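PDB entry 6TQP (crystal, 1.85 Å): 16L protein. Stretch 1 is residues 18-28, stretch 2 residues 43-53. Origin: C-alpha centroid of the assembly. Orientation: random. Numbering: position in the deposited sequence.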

ATOM      1  N   ASN A  18      -1.124 -11.354  -2.892  1.00 27.59           N
ATOM      2  CA  ASN A  18      -0.069 -11.690  -3.843  1.00 34.19           C
ATOM      3  C   ASN A  18       0.266 -10.501  -4.720  1.00 31.09           C
ATOM      4  O   ASN A  18       1.442 -10.244  -5.014  1.00 31.97           O
ATOM      5  CB  ASN A  18      -0.495 -12.881  -4.696  1.00 29.99           C
ATOM      6  CG  ASN A  18      -0.416 -14.174  -3.943  1.00 30.35           C
ATOM      7  OD1 ASN A  18       0.271 -14.260  -2.925  1.00 36.86           O
ATOM      8  ND2 ASN A  18      -1.099 -15.201  -4.437  1.00 34.41           N
ATOM      9  N   VAL A  19      -0.755  -9.747  -5.136  1.00 26.04           N
ATOM     10  CA  VAL A  19      -0.528  -8.614  -6.029  1.00 23.21           C
ATOM     11  C   VAL A  19       0.291  -7.539  -5.323  1.00 29.00           C
ATOM     12  O   VAL A  19       1.202  -6.940  -5.908  1.00 28.66           O
ATOM     13  CB  VAL A  19      -1.876  -8.065  -6.545  1.00 24.31           C
ATOM     14  CG1 VAL A  19      -1.691  -6.698  -7.195  1.00 33.54           C
ATOM     15  CG2 VAL A  19      -2.503  -9.041  -7.542  1.00 28.57           C
ATOM     16  N   ILE A  20      -0.007  -7.287  -4.048  1.00 27.10           N
ATOM     17  CA  ILE A  20       0.677  -6.214  -3.329  1.00 25.00           C
ATOM     18  C   ILE A  20       2.154  -6.555  -3.139  1.00 26.29           C
ATOM     19  O   ILE A  20       3.035  -5.717  -3.375  1.00 31.45           O
ATOM     20  CB  ILE A  20      -0.027  -5.945  -1.992  1.00 29.00           C
ATOM     21  CG1 ILE A  20      -1.421  -5.360  -2.263  1.00 29.04           C
ATOM     22  CG2 ILE A  20       0.799  -4.974  -1.128  1.00 28.77           C
ATOM     23  CD1 ILE A  20      -2.302  -5.276  -1.038  1.00 36.61           C
ATOM     24  N   VAL A  21       2.443  -7.782  -2.709  1.00 28.59           N
ATOM     25  CA  VAL A  21       3.834  -8.185  -2.512  1.00 29.52           C
ATOM     26  C   VAL A  21       4.590  -8.098  -3.826  1.00 36.51           C
ATOM     27  O   VAL A  21       5.714  -7.586  -3.881  1.00 39.40           O
ATOM     28  CB  VAL A  21       3.900  -9.597  -1.906  1.00 38.15           C
ATOM     29  CG1 VAL A  21       5.357 -10.099  -1.832  1.00 38.34           C
ATOM     30  CG2 VAL A  21       3.263  -9.588  -0.530  1.00 32.42           C
ATOM     31  N   PHE A  22       3.980  -8.592  -4.904  1.00 36.10           N
ATOM     32  CA  PHE A  22       4.609  -8.523  -6.216  1.00 35.04           C
ATOM     33  C   PHE A  22       4.877  -7.079  -6.616  1.00 36.49           C
ATOM     34  O   PHE A  22       5.973  -6.737  -7.080  1.00 33.88           O
ATOM     35  CB  PHE A  22       3.714  -9.211  -7.240  1.00 30.94           C
ATOM     36  CG  PHE A  22       4.313  -9.287  -8.616  1.00 33.23           C
ATOM     37  CD1 PHE A  22       4.201  -8.219  -9.490  1.00 36.53           C
ATOM     38  CD2 PHE A  22       4.972 -10.430  -9.036  1.00 36.43           C
ATOM     39  CE1 PHE A  22       4.746  -8.284 -10.764  1.00 34.96           C
ATOM     40  CE2 PHE A  22       5.523 -10.504 -10.307  1.00 35.55           C
ATOM     41  CZ  PHE A  22       5.414  -9.431 -11.171  1.00 35.10           C
ATOM     42  N   TYR A  23       3.883  -6.209  -6.425  1.00 31.95           N
ATOM     43  CA  TYR A  23       4.016  -4.811  -6.828  1.00 29.93           C
ATOM     44  C   TYR A  23       5.127  -4.118  -6.050  1.00 35.41           C
ATOM     45  O   TYR A  23       6.003  -3.461  -6.632  1.00 37.86           O
ATOM     46  CB  TYR A  23       2.683  -4.085  -6.619  1.00 29.32           C
ATOM     47  CG  TYR A  23       2.744  -2.627  -7.017  1.00 32.54           C
ATOM     48  CD1 TYR A  23       3.059  -2.255  -8.322  1.00 49.17           C
ATOM     49  CD2 TYR A  23       2.515  -1.626  -6.092  1.00 35.40           C
ATOM     50  CE1 TYR A  23       3.125  -0.923  -8.689  1.00 41.00           C
ATOM     51  CE2 TYR A  23       2.576  -0.293  -6.450  1.00 34.42           C
ATOM     52  CZ  TYR A  23       2.871   0.055  -7.747  1.00 39.42           C
ATOM     53  OH  TYR A  23       2.933   1.390  -8.078  1.00 44.02           O
ATOM     54  N   ILE A  24       5.099  -4.243  -4.723  1.00 30.06           N
ATOM     55  CA  ILE A  24       6.130  -3.626  -3.893  1.00 29.85           C
ATOM     56  C   ILE A  24       7.514  -4.122  -4.298  1.00 36.74           C
ATOM     57  O   ILE A  24       8.459  -3.332  -4.415  1.00 42.41           O
ATOM     58  CB  ILE A  24       5.831  -3.890  -2.405  1.00 31.13           C
ATOM     59  CG1 ILE A  24       4.512  -3.216  -1.997  1.00 25.47           C
ATOM     60  CG2 ILE A  24       6.979  -3.396  -1.518  1.00 35.86           C
ATOM     61  CD1 ILE A  24       4.462  -1.705  -2.178  1.00 36.15           C
ATOM     62  N   ASN A  25       7.664  -5.433  -4.524  1.00 41.31           N
ATOM     63  CA  ASN A  25       8.962  -5.947  -4.954  1.00 44.20           C
ATOM     64  C   ASN A  25       9.359  -5.363  -6.302  1.00 41.43           C
ATOM     65  O   ASN A  25      10.537  -5.072  -6.540  1.00 48.94           O
ATOM     66  CB  ASN A  25       8.946  -7.476  -5.024  1.00 44.43           C
ATOM     67  CG  ASN A  25       8.897  -8.126  -3.653  1.00 50.63           C
ATOM     68  OD1 ASN A  25       9.241  -7.508  -2.639  1.00 59.88           O
ATOM     69  ND2 ASN A  25       8.471  -9.381  -3.612  1.00 51.83           N
ATOM     70  N   GLU A  26       8.389  -5.182  -7.198  1.00 42.33           N
ATOM     71  CA  GLU A  26       8.677  -4.589  -8.498  1.00 46.65           C
ATOM     72  C   GLU A  26       9.175  -3.153  -8.347  1.00 63.68           C
ATOM     73  O   GLU A  26      10.081  -2.721  -9.073  1.00 49.58           O
ATOM     74  CB  GLU A  26       7.428  -4.662  -9.382  1.00 47.54           C
ATOM     75  CG  GLU A  26       7.522  -3.887 -10.693  1.00 53.74           C
ATOM     76  CD  GLU A  26       6.391  -4.230 -11.658  1.00 58.66           C
ATOM     77  OE1 GLU A  26       6.238  -5.421 -12.005  1.00 81.29           O
ATOM     78  OE2 GLU A  26       5.655  -3.311 -12.073  1.00 72.40           O
ATOM     79  N   LYS A  27       8.607  -2.402  -7.402  1.00 60.55           N
ATOM     80  CA  LYS A  27       9.054  -1.036  -7.152  1.00 51.70           C
ATOM     81  C   LYS A  27      10.361  -0.987  -6.375  1.00 57.49           C
ATOM     82  O   LYS A  27      11.096  -0.000  -6.483  1.00 56.89           O
ATOM     83  CB  LYS A  27       7.966  -0.260  -6.395  1.00 56.27           C
ATOM     84  CG  LYS A  27       6.778   0.152  -7.266  1.00 50.58           C
ATOM     85  CD  LYS A  27       7.249   0.986  -8.445  1.00 51.94           C
ATOM     86  CE  LYS A  27       6.248   2.037  -8.888  1.00 83.61           C
ATOM     87  NZ  LYS A  27       6.851   3.393  -8.783  1.00 85.01           N
ATOM     88  N   ALA A  28      10.660  -2.025  -5.596  1.00 56.81           N
ATOM     89  CA  ALA A  28      11.963  -2.173  -4.972  1.00 49.61           C
ATOM     90  C   ALA A  28      13.037  -2.581  -5.968  1.00 49.05           C
ATOM     91  O   ALA A  28      14.212  -2.634  -5.594  1.00 55.97           O
ATOM     92  CB  ALA A  28      11.918  -3.233  -3.872  1.00 51.03           C
ATOM     93  N   LEU A  43      -5.443  -7.537 -11.832  1.00 28.43           N
ATOM     94  CA  LEU A  43      -5.541  -6.624 -10.700  1.00 33.26           C
ATOM     95  C   LEU A  43      -4.283  -5.786 -10.565  1.00 29.40           C
ATOM     96  O   LEU A  43      -4.350  -4.606 -10.203  1.00 32.80           O
ATOM     97  CB  LEU A  43      -5.781  -7.408  -9.422  1.00 25.10           C
ATOM     98  CG  LEU A  43      -7.082  -8.212  -9.353  1.00 33.73           C
ATOM     99  CD1 LEU A  43      -7.126  -8.991  -8.061  1.00 33.13           C
ATOM    100  CD2 LEU A  43      -8.328  -7.336  -9.468  1.00 32.82           C
ATOM    101  N   LEU A  44      -3.124  -6.391 -10.824  1.00 27.52           N
ATOM    102  CA  LEU A  44      -1.870  -5.646 -10.805  1.00 31.84           C
ATOM    103  C   LEU A  44      -1.922  -4.451 -11.750  1.00 34.05           C
ATOM    104  O   LEU A  44      -1.566  -3.328 -11.371  1.00 36.01           O
ATOM    105  CB  LEU A  44      -0.706  -6.571 -11.179  1.00 25.66           C
ATOM    106  CG  LEU A  44       0.627  -5.829 -11.341  1.00 27.24           C
ATOM    107  CD1 LEU A  44       1.155  -5.311 -10.027  1.00 38.05           C
ATOM    108  CD2 LEU A  44       1.652  -6.734 -12.035  1.00 31.49           C
ATOM    109  N   ASN A  45      -2.332  -4.676 -13.003  1.00 36.13           N
ATOM    110  CA  ASN A  45      -2.374  -3.582 -13.970  1.00 31.84           C
ATOM    111  C   ASN A  45      -3.253  -2.437 -13.474  1.00 38.38           C
ATOM    112  O   ASN A  45      -2.925  -1.264 -13.674  1.00 41.96           O
ATOM    113  CB  ASN A  45      -2.862  -4.094 -15.330  1.00 33.43           C
ATOM    114  CG  ASN A  45      -1.857  -5.034 -15.983  1.00 43.50           C
ATOM    115  OD1 ASN A  45      -0.670  -4.994 -15.660  1.00 47.41           O
ATOM    116  ND2 ASN A  45      -2.324  -5.878 -16.906  1.00 50.03           N
ATOM    117  N   LEU A  46      -4.359  -2.751 -12.802  1.00 34.62           N
ATOM    118  CA  LEU A  46      -5.242  -1.699 -12.307  1.00 35.19           C
ATOM    119  C   LEU A  46      -4.602  -0.952 -11.142  1.00 35.19           C
ATOM    120  O   LEU A  46      -4.605   0.286 -11.095  1.00 39.10           O
ATOM    121  CB  LEU A  46      -6.577  -2.299 -11.889  1.00 35.88           C
ATOM    122  CG  LEU A  46      -7.390  -2.917 -13.033  1.00 40.17           C
ATOM    123  CD1 LEU A  46      -8.606  -3.643 -12.479  1.00 41.09           C
ATOM    124  CD2 LEU A  46      -7.818  -1.862 -14.053  1.00 47.55           C
ATOM    125  N   ILE A  47      -4.046  -1.694 -10.193  1.00 29.13           N
ATOM    126  CA  ILE A  47      -3.468  -1.084  -8.999  1.00 35.46           C
ATOM    127  C   ILE A  47      -2.235  -0.271  -9.358  1.00 38.25           C
ATOM    128  O   ILE A  47      -1.986   0.801  -8.791  1.00 33.49           O
ATOM    129  CB  ILE A  47      -3.134  -2.183  -7.982  1.00 33.76           C
ATOM    130  CG1 ILE A  47      -4.420  -2.679  -7.316  1.00 41.48           C
ATOM    131  CG2 ILE A  47      -2.109  -1.696  -6.955  1.00 37.02           C
ATOM    132  CD1 ILE A  47      -4.249  -3.966  -6.569  1.00 43.58           C
ATOM    133  N   LYS A  48      -1.425  -0.784 -10.281  1.00 31.38           N
ATOM    134  CA  LYS A  48      -0.208  -0.086 -10.669  1.00 31.11           C
ATOM    135  C   LYS A  48      -0.517   1.310 -11.190  1.00 38.57           C
ATOM    136  O   LYS A  48       0.186   2.274 -10.862  1.00 36.67           O
ATOM    137  CB  LYS A  48       0.532  -0.905 -11.729  1.00 33.63           C
ATOM    138  CG  LYS A  48       1.870  -0.337 -12.168  1.00 48.17           C
ATOM    139  CD  LYS A  48       2.556  -1.278 -13.164  1.00 51.57           C
ATOM    140  CE  LYS A  48       3.939  -0.764 -13.558  1.00 94.90           C
ATOM    141  NZ  LYS A  48       4.554  -1.555 -14.660  1.00115.39           N
ATOM    142  N   GLU A  49      -1.554   1.441 -12.018  1.00 44.49           N
ATOM    143  CA  GLU A  49      -1.901   2.751 -12.559  1.00 47.38           C
ATOM    144  C   GLU A  49      -2.352   3.697 -11.454  1.00 37.81           C
ATOM    145  O   GLU A  49      -1.932   4.860 -11.407  1.00 36.49           O
ATOM    146  CB  GLU A  49      -2.998   2.618 -13.611  1.00 72.88           C
ATOM    147  CG  GLU A  49      -2.567   1.922 -14.879  1.00115.37           C
ATOM    148  CD  GLU A  49      -3.700   1.808 -15.872  1.00116.77           C
ATOM    149  OE1 GLU A  49      -4.866   2.005 -15.462  1.00 90.06           O
ATOM    150  OE2 GLU A  49      -3.426   1.527 -17.058  1.00113.46           O
ATOM    151  N   ASP A  50      -3.245   3.232 -10.582  1.00 39.41           N
ATOM    152  CA  ASP A  50      -3.722   4.079  -9.493  1.00 40.70           C
ATOM    153  C   ASP A  50      -2.575   4.505  -8.582  1.00 41.13           C
ATOM    154  O   ASP A  50      -2.459   5.681  -8.221  1.00 43.62           O
ATOM    155  CB  ASP A  50      -4.798   3.355  -8.685  1.00 37.21           C
ATOM    156  CG  ASP A  50      -6.068   3.119  -9.479  1.00 43.10           C
ATOM    157  OD1 ASP A  50      -6.279   3.808 -10.499  1.00 46.85           O
ATOM    158  OD2 ASP A  50      -6.864   2.247  -9.071  1.00 44.22           O
ATOM    159  N   CYS A  51      -1.709   3.562  -8.202  1.00 37.18           N
ATOM    160  CA  CYS A  51      -0.656   3.887  -7.246  1.00 30.79           C
ATOM    161  C   CYS A  51       0.423   4.769  -7.863  1.00 36.82           C
ATOM    162  O   CYS A  51       0.973   5.638  -7.175  1.00 34.64           O
ATOM    163  CB  CYS A  51      -0.063   2.604  -6.671  1.00 26.89           C
ATOM    164  SG  CYS A  51      -1.268   1.723  -5.631  1.00 33.66           S
ATOM    165  N   GLU A  52       0.728   4.595  -9.155  1.00 35.92           N
ATOM    166  CA  GLU A  52       1.659   5.511  -9.805  1.00 33.33           C
ATOM    167  C   GLU A  52       1.073   6.917  -9.899  1.00 38.76           C
ATOM    168  O   GLU A  52       1.813   7.903  -9.811  1.00 36.01           O
ATOM    169  CB  GLU A  52       2.046   4.981 -11.193  1.00 36.38           C
ATOM    170  CG  GLU A  52       2.927   3.749 -11.119  1.00 56.45           C
ATOM    171  CD  GLU A  52       3.265   3.174 -12.475  1.00 64.40           C
ATOM    172  OE1 GLU A  52       2.670   3.614 -13.484  1.00 51.09           O
ATOM    173  OE2 GLU A  52       4.132   2.279 -12.522  1.00 58.98           O
ATOM    174  N   ASN A  53      -0.248   7.040 -10.031  1.00 33.12           N
ATOM    175  CA  ASN A  53      -0.855   8.365 -10.091  1.00 36.36           C
ATOM    176  C   ASN A  53      -0.860   9.027  -8.718  1.00 38.07           C
ATOM    177  O   ASN A  53      -0.664  10.245  -8.606  1.00 40.16           O
ATOM    178  CB  ASN A  53      -2.267   8.263 -10.660  1.00 48.92           C
ATOM    179  CG  ASN A  53      -2.268   8.119 -12.172  1.00 74.64           C
ATOM    180  OD1 ASN A  53      -1.353   8.588 -12.851  1.00 64.86           O
ATOM    181  ND2 ASN A  53      -3.290   7.467 -12.705  1.00 91.27           N
TER
HETATM  182  O   HOH W   1       3.421   3.440  -6.303  1.00 32.49           O

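Two helices of one chain pack here with their axes 10.0 Å apart at closest approach and their N-to-C directions 53° apart, and the second presents a pair of neighbouring residues to the first on each successive turn. Leu-43 opens the contact, its CB 4.1 Å from CG2 of Val-19. At Leu-44 the helices run close: CG1 of Val-19 lies 3.8 Å from CA of Leu-44, the short, branched valine lying right against the helix backbone. Leu-44 fills the space between two aromatic residues, its CD2 3.7 Å from CE1 of Phe-22 and its CD1 3.9 Å from CB of Tyr-23. One turn on, Ile-47 adds its CD1, 3.8 Å from CG1 of Val-19, to this buried apolar patch.

Lys-48 serves two chemistries. Its fully extended chain lays CG 3.7 Å from CE1 of Tyr-23, while NZ reaches OE2 of Glu-26 at 3.3 Å, a salt bridge with a weak hydrogen bond, at the partly exposed border. Cys-51, small enough to sit beside a large ring, places CB 3.5 Å from OH of Tyr-23. OH of Tyr-23 also hydrogen-bonds to O of water 1 at 2.8 Å, and that water donates a weak hydrogen bond to O of Cys-51. Glu-52 completes the pocket around Tyr-23, its aliphatic CG 3.8 Å from OH of Tyr-23.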